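Local coordinates for protein cryptic loci regulator 2 (Schizosaccharomyces pombe 972h-, PDB 5IKJ) that promotes transcriptional silencing upstream of histone deacetylases and is required for nucleosome positioning at heterochromatic loci and for the silencing function of the SHREC repressor complex, at residues L190-S195 with S202-V207. Numbering follows the deposited sequence.
Sequences LYWLIS and STCCCV. With ZN (zinc ion), chain C.
A zinc-bound cysteine lies over the face of W192: CB of C204 is 3.7 Å from the centroid of the five-membered ring and 20° off its normal, a CH-pi contact. SG of the same cysteine sits obliquely over that ring, 4.5 Å from its centroid, in a sulfur-aromatic contact. The course of the backbone sets CB against the indole, and the torsion that puts SG anti to the backbone N (chi1 -173°) carries the sulfur to the metal at 2.2 Å. C206 supplies a second thiolate, its SG 2.4 Å from the zinc ion, and H189 and C209 complete a three-cysteine, one-histidine site that joins the middle of helix 183-195, through H189, to the loop and the short helix 207-210. Within that loop the backbone N of C206 donates to SG of C204 in a nearly straight bond (164°), which would probably temper the charge on the sulfur. At the pyrrole edge, OG1 of T203 lies in the indole plane, 2.9 Å from NE1 of W192; NE1 is hydrogen-bonded to the backbone O of N200, and OG1 to OD2 of D196 and to that same backbone O. A leucine in place of W192 would probably deprive the N200 carbonyl of its indole donor and strip C204 of its flat aromatic backing.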
loop_
_atom_site.group_PDB
_atom_site.type_symbol
_atom_site.label_atom_id
_atom_site.label_comp_id
_atom_site.label_asym_id
_atom_site.label_seq_id
_atom_site.Cartn_x
_atom_site.Cartn_y
_atom_site.Cartn_z
ATOM N N LEU A 190 11.908 -19.058 -3.223
ATOM C CA LEU A 190 11.431 -18.958 -4.598
ATOM C C LEU A 190 11.055 -17.524 -4.941
ATOM O O LEU A 190 11.400 -17.020 -6.016
ATOM C CB LEU A 190 10.230 -19.882 -4.806
ATOM C CG LEU A 190 9.593 -19.842 -6.200
ATOM C CD1 LEU A 190 10.581 -20.302 -7.260
ATOM C CD2 LEU A 190 8.326 -20.682 -6.246
ATOM N N TYR A 191 10.338 -16.853 -4.038
ATOM C CA TYR A 191 9.912 -15.482 -4.287
ATOM C C TYR A 191 11.107 -14.539 -4.373
ATOM O O TYR A 191 11.093 -13.579 -5.150
ATOM C CB TYR A 191 8.947 -15.044 -3.187
ATOM C CG TYR A 191 8.488 -13.611 -3.287
ATOM C CD1 TYR A 191 7.484 -13.242 -4.173
ATOM C CD2 TYR A 191 9.047 -12.629 -2.482
ATOM C CE1 TYR A 191 7.057 -11.932 -4.260
ATOM C CE2 TYR A 191 8.626 -11.319 -2.561
ATOM C CZ TYR A 191 7.632 -10.976 -3.451
ATOM O OH TYR A 191 7.212 -9.668 -3.534
ATOM N N TRP A 192 12.151 -14.799 -3.582
ATOM C CA TRP A 192 13.365 -13.994 -3.665
ATOM C C TRP A 192 14.078 -14.203 -4.994
ATOM O O TRP A 192 14.656 -13.262 -5.549
ATOM C CB TRP A 192 14.292 -14.338 -2.499
ATOM C CG TRP A 192 15.646 -13.708 -2.593
ATOM C CD1 TRP A 192 15.982 -12.432 -2.248
ATOM C CD2 TRP A 192 16.852 -14.330 -3.052
ATOM N NE1 TRP A 192 17.321 -12.218 -2.470
ATOM C CE2 TRP A 192 17.877 -13.369 -2.963
ATOM C CE3 TRP A 192 17.164 -15.606 -3.534
ATOM C CZ2 TRP A 192 19.192 -13.641 -3.337
ATOM C CZ3 TRP A 192 18.469 -15.875 -3.905
ATOM C CH2 TRP A 192 19.467 -14.897 -3.804
ATOM N N LEU A 193 14.049 -15.430 -5.521
ATOM C CA LEU A 193 14.747 -15.718 -6.770
ATOM C C LEU A 193 14.163 -14.924 -7.930
ATOM O O LEU A 193 14.898 -14.483 -8.821
ATOM C CB LEU A 193 14.690 -17.215 -7.072
ATOM C CG LEU A 193 15.685 -18.107 -6.329
ATOM C CD1 LEU A 193 15.374 -19.572 -6.597
ATOM C CD2 LEU A 193 17.118 -17.783 -6.735
ATOM N N ILE A 194 12.844 -14.727 -7.942
ATOM C CA ILE A 194 12.207 -14.030 -9.052
ATOM C C ILE A 194 12.049 -12.533 -8.807
ATOM O O ILE A 194 11.801 -11.785 -9.764
ATOM C CB ILE A 194 10.829 -14.638 -9.368
ATOM C CG1 ILE A 194 9.881 -14.465 -8.190
ATOM C CG2 ILE A 194 10.957 -16.109 -9.734
ATOM C CD1 ILE A 194 8.962 -13.288 -8.320
ATOM N N SER A 195 12.183 -12.072 -7.563
ATOM C CA SER A 195 11.937 -10.675 -7.220
ATOM C C SER A 195 13.217 -9.861 -7.061
ATOM O O SER A 195 13.324 -8.766 -7.623
ATOM C CB SER A 195 11.107 -10.586 -5.934
ATOM O OG SER A 195 9.747 -10.893 -6.185
ATOM N N SER A 202 20.902 -11.146 1.255
ATOM C CA SER A 202 20.462 -10.565 2.516
ATOM C C SER A 202 19.008 -10.113 2.498
ATOM O O SER A 202 18.463 -9.805 3.562
ATOM C CB SER A 202 21.353 -9.374 2.878
ATOM O OG SER A 202 22.693 -9.783 3.083
ATOM N N THR A 203 18.369 -10.065 1.330
ATOM C CA THR A 203 16.999 -9.588 1.216
ATOM C C THR A 203 15.976 -10.716 1.212
ATOM O O THR A 203 14.781 -10.448 1.055
ATOM C CB THR A 203 16.835 -8.752 -0.059
ATOM O OG1 THR A 203 16.764 -9.615 -1.199
ATOM C CG2 THR A 203 18.008 -7.794 -0.229
ATOM N N CYS A 204 16.409 -11.963 1.381
ATOM C CA CYS A 204 15.500 -13.101 1.391
ATOM C C CYS A 204 14.990 -13.359 2.801
ATOM O O CYS A 204 15.743 -13.270 3.774
ATOM C CB CYS A 204 16.197 -14.352 0.852
ATOM S SG CYS A 204 15.103 -15.782 0.642
ATOM N N CYS A 205 13.703 -13.686 2.904
ATOM C CA CYS A 205 13.071 -13.971 4.185
ATOM C C CYS A 205 13.049 -15.455 4.525
ATOM O O CYS A 205 12.566 -15.818 5.603
ATOM C CB CYS A 205 11.633 -13.442 4.196
ATOM S SG CYS A 205 11.457 -11.704 3.746
ATOM N N CYS A 206 13.557 -16.319 3.649
ATOM C CA CYS A 206 13.413 -17.750 3.856
ATOM C C CYS A 206 14.270 -18.211 5.033
ATOM O O CYS A 206 15.199 -17.528 5.469
ATOM C CB CYS A 206 13.793 -18.521 2.592
ATOM S SG CYS A 206 15.514 -19.072 2.530
ATOM N N VAL A 207 13.952 -19.406 5.535
ATOM C CA VAL A 207 14.566 -19.885 6.770
ATOM C C VAL A 207 16.050 -20.156 6.572
ATOM O O VAL A 207 16.846 -19.992 7.504
ATOM C CB VAL A 207 13.843 -21.147 7.280
ATOM C CG1 VAL A 207 14.267 -21.455 8.712
ATOM C CG2 VAL A 207 12.328 -20.988 7.199
HETATM ZN ZN ZN C . 16.304 -17.654 0.789
#